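Local coordinates for protein tyrosinase (Burkholderia thailandensis, PDB 5ZRD) that probably hydroxylates monophenols and oxidises the resulting catechols to quinones at a pair of copper ions, remaining efficient at acidic pH, at residues 359-364 against 372-377. Residues are numbered along the deposited sequence; the frame is centred on the assembly and turned at random.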
ATOM      1  N   PRO A 359     -12.113  14.514  -4.824  1.00 34.96           N
ATOM      2  CA  PRO A 359     -10.772  14.513  -5.434  1.00 39.15           C
ATOM      3  C   PRO A 359      -9.903  15.725  -5.059  1.00 35.14           C
ATOM      4  O   PRO A 359     -10.367  16.841  -5.133  1.00 36.35           O
ATOM      5  CB  PRO A 359     -11.060  14.553  -6.940  1.00 37.38           C
ATOM      6  CG  PRO A 359     -12.334  13.755  -7.037  1.00 39.57           C
ATOM      7  CD  PRO A 359     -13.125  14.264  -5.850  1.00 37.41           C
ATOM      8  N   GLY A 360      -8.689  15.468  -4.594  1.00 37.68           N
ATOM      9  CA  GLY A 360      -7.736  16.518  -4.214  1.00 40.97           C
ATOM     10  C   GLY A 360      -7.889  16.974  -2.757  1.00 47.83           C
ATOM     11  O   GLY A 360      -7.068  17.757  -2.304  1.00 42.46           O
ATOM     12  N   PHE A 361      -8.943  16.549  -2.033  1.00 41.33           N
ATOM     13  CA  PHE A 361      -9.083  16.858  -0.630  1.00 38.48           C
ATOM     14  C   PHE A 361      -8.433  15.745   0.169  1.00 39.02           C
ATOM     15  O   PHE A 361      -8.377  14.617  -0.288  1.00 47.00           O
ATOM     16  CB  PHE A 361     -10.545  17.047  -0.210  1.00 38.60           C
ATOM     17  CG  PHE A 361     -11.112  18.353  -0.678  1.00 35.83           C
ATOM     18  CD1 PHE A 361     -11.678  18.463  -1.933  1.00 35.30           C
ATOM     19  CD2 PHE A 361     -10.977  19.496   0.091  1.00 38.81           C
ATOM     20  CE1 PHE A 361     -12.154  19.683  -2.387  1.00 33.82           C
ATOM     21  CE2 PHE A 361     -11.448  20.718  -0.368  1.00 36.62           C
ATOM     22  CZ  PHE A 361     -12.038  20.810  -1.602  1.00 34.95           C
ATOM     23  N   ALA A 362      -7.962  16.116   1.355  1.00 38.33           N
ATOM     24  CA  ALA A 362      -7.357  15.201   2.293  1.00 40.22           C
ATOM     25  C   ALA A 362      -8.298  14.974   3.474  1.00 38.80           C
ATOM     26  O   ALA A 362      -9.074  15.838   3.798  1.00 44.70           O
ATOM     27  CB  ALA A 362      -6.032  15.757   2.761  1.00 43.89           C
ATOM     28  N   PRO A 363      -8.220  13.809   4.106  1.00 41.65           N
ATOM     29  CA  PRO A 363      -8.903  13.543   5.361  1.00 41.71           C
ATOM     30  C   PRO A 363      -8.635  14.660   6.372  1.00 39.88           C
ATOM     31  O   PRO A 363      -7.553  15.201   6.425  1.00 42.35           O
ATOM     32  CB  PRO A 363      -8.323  12.214   5.877  1.00 41.74           C
ATOM     33  CG  PRO A 363      -7.820  11.530   4.633  1.00 39.90           C
ATOM     34  CD  PRO A 363      -7.368  12.661   3.744  1.00 43.09           C
ATOM     35  N   GLY A 364      -9.637  15.022   7.145  1.00 43.32           N
ATOM     36  CA  GLY A 364      -9.428  16.052   8.160  1.00 40.28           C
ATOM     37  C   GLY A 364      -9.479  17.471   7.616  1.00 40.18           C
ATOM     38  O   GLY A 364      -9.606  18.411   8.390  1.00 37.16           O
ATOM     39  N   PRO A 372     -12.653  25.758  -2.765  1.00 33.75           N
ATOM     40  CA  PRO A 372     -12.892  25.541  -4.189  1.00 34.64           C
ATOM     41  C   PRO A 372     -14.092  24.605  -4.405  1.00 36.76           C
ATOM     42  O   PRO A 372     -14.146  23.515  -3.798  1.00 33.42           O
ATOM     43  CB  PRO A 372     -11.647  24.828  -4.733  1.00 36.08           C
ATOM     44  CG  PRO A 372     -10.595  25.115  -3.731  1.00 37.49           C
ATOM     45  CD  PRO A 372     -11.345  25.188  -2.422  1.00 36.15           C
ATOM     46  N   LEU A 373     -15.040  25.040  -5.216  1.00 34.37           N
ATOM     47  CA  LEU A 373     -16.155  24.183  -5.629  1.00 36.35           C
ATOM     48  C   LEU A 373     -15.777  23.523  -6.955  1.00 35.41           C
ATOM     49  O   LEU A 373     -16.323  23.867  -7.986  1.00 32.01           O
ATOM     50  CB  LEU A 373     -17.434  25.022  -5.756  1.00 35.66           C
ATOM     51  CG  LEU A 373     -17.877  25.689  -4.450  1.00 35.04           C
ATOM     52  CD1 LEU A 373     -19.003  26.674  -4.670  1.00 34.41           C
ATOM     53  CD2 LEU A 373     -18.272  24.641  -3.441  1.00 36.51           C
ATOM     54  N   ASN A 374     -14.835  22.580  -6.881  1.00 38.44           N
ATOM     55  CA  ASN A 374     -14.288  21.867  -8.056  1.00 37.87           C
ATOM     56  C   ASN A 374     -15.400  21.122  -8.800  1.00 42.62           C
ATOM     57  O   ASN A 374     -16.299  20.586  -8.183  1.00 44.34           O
ATOM     58  CB  ASN A 374     -13.209  20.882  -7.638  1.00 35.79           C
ATOM     59  CG  ASN A 374     -12.071  21.567  -6.918  1.00 38.11           C
ATOM     60  OD1 ASN A 374     -11.551  21.030  -5.952  1.00 37.74           O
ATOM     61  ND2 ASN A 374     -11.687  22.750  -7.372  1.00 34.74           N
ATOM     62  N   PRO A 375     -15.355  21.082 -10.118  1.00 42.41           N
ATOM     63  CA  PRO A 375     -14.286  21.621 -10.968  1.00 39.78           C
ATOM     64  C   PRO A 375     -14.612  22.976 -11.627  1.00 41.07           C
ATOM     65  O   PRO A 375     -14.017  23.338 -12.654  1.00 42.78           O
ATOM     66  CB  PRO A 375     -14.241  20.538 -12.055  1.00 41.37           C
ATOM     67  CG  PRO A 375     -15.721  20.216 -12.284  1.00 40.37           C
ATOM     68  CD  PRO A 375     -16.371  20.388 -10.918  1.00 40.42           C
ATOM     69  N   PHE A 376     -15.549  23.706 -11.037  1.00 39.09           N
ATOM     70  CA  PHE A 376     -16.092  24.916 -11.635  1.00 42.20           C
ATOM     71  C   PHE A 376     -15.096  26.083 -11.540  1.00 43.71           C
ATOM     72  O   PHE A 376     -14.566  26.365 -10.471  1.00 37.52           O
ATOM     73  CB  PHE A 376     -17.405  25.279 -10.947  1.00 39.55           C
ATOM     74  CG  PHE A 376     -18.353  24.117 -10.887  1.00 40.93           C
ATOM     75  CD1 PHE A 376     -18.607  23.361 -12.019  1.00 42.69           C
ATOM     76  CD2 PHE A 376     -18.944  23.742  -9.692  1.00 38.47           C
ATOM     77  CE1 PHE A 376     -19.462  22.270 -11.969  1.00 43.89           C
ATOM     78  CE2 PHE A 376     -19.802  22.656  -9.645  1.00 39.67           C
ATOM     79  CZ  PHE A 376     -20.058  21.920 -10.781  1.00 40.75           C
ATOM     80  N   LYS A 377     -14.905  26.776 -12.669  1.00 47.16           N
ATOM     81  CA  LYS A 377     -13.885  27.824 -12.815  1.00 48.22           C
ATOM     82  C   LYS A 377     -14.519  29.108 -13.358  1.00 44.18           C
ATOM     83  O   LYS A 377     -15.428  29.050 -14.170  1.00 40.67           O
ATOM     84  CB  LYS A 377     -12.758  27.314 -13.715  1.00 49.59           C
ATOM     85  CG  LYS A 377     -11.659  26.575 -12.967  1.00 52.90           C
ATOM     86  CD  LYS A 377     -11.284  25.277 -13.643  1.00 61.56           C
ATOM     87  CE  LYS A 377     -10.079  24.586 -13.035  1.00 61.02           C
ATOM     88  NZ  LYS A 377     -10.237  24.401 -11.577  1.00 59.55           N
TER
HETATM   89  O   HOH W   1     -12.924  18.080  -5.521  1.00 36.32           O
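F361 reaches across to P372 and N374 with the far end of its ring. Its CZ lies 4.1 Å from the carbonyl O of P372, which sits at the ring edge near its plane, where aromatic C-H groups carry a slight positive charge. Its CE1 is 3.9 Å from OD1 of N374, met obliquely, with ring and amide planes 41° apart. F361 suits the place because a long, flat side chain can span a gap between backbones whose CA atoms, at F361 and P372, are 10.1 Å apart. Its CG stands anti to the carbonyl carbon (chi1 -74°), which carries the ring across to 372-377.

The polar link between the segments is indirect, through a water in the plane of the F361 ring, at its edge. This water lies 2.9 Å from O of P359 and 3.3 Å from OD1 of N374, placed to donate to either, but more acceptors lie in reach than it has protons, so both bonds need not form at once. Asparagine suits this place because OD1 can take the water's proton; OD1 also bonds a glycerol, probably from the crystallisation liquor. G360 follows P359 with a positive phi (88°), a backbone shape easiest for glycine.

Further out, the cis peptide bond before P375 helps turn the corner between strands 372-373 and 376-377. On helix 90-108, W93 NE1 hydrogen-bonds N374 O and the W93 ring meets that of F376. R64 NH2 hydrogen-bonds F361 O.

Thus two parts of the loop-rich region following helix 315-334 meet, with the P359 side chain about 12 Å from a copper ion. A water bridge, a ring edge near one backbone carbonyl oxygen and an amide oxygen met obliquely imply a small, weakly polar, partly hydrated junction rather than a sealed hydrophobic core.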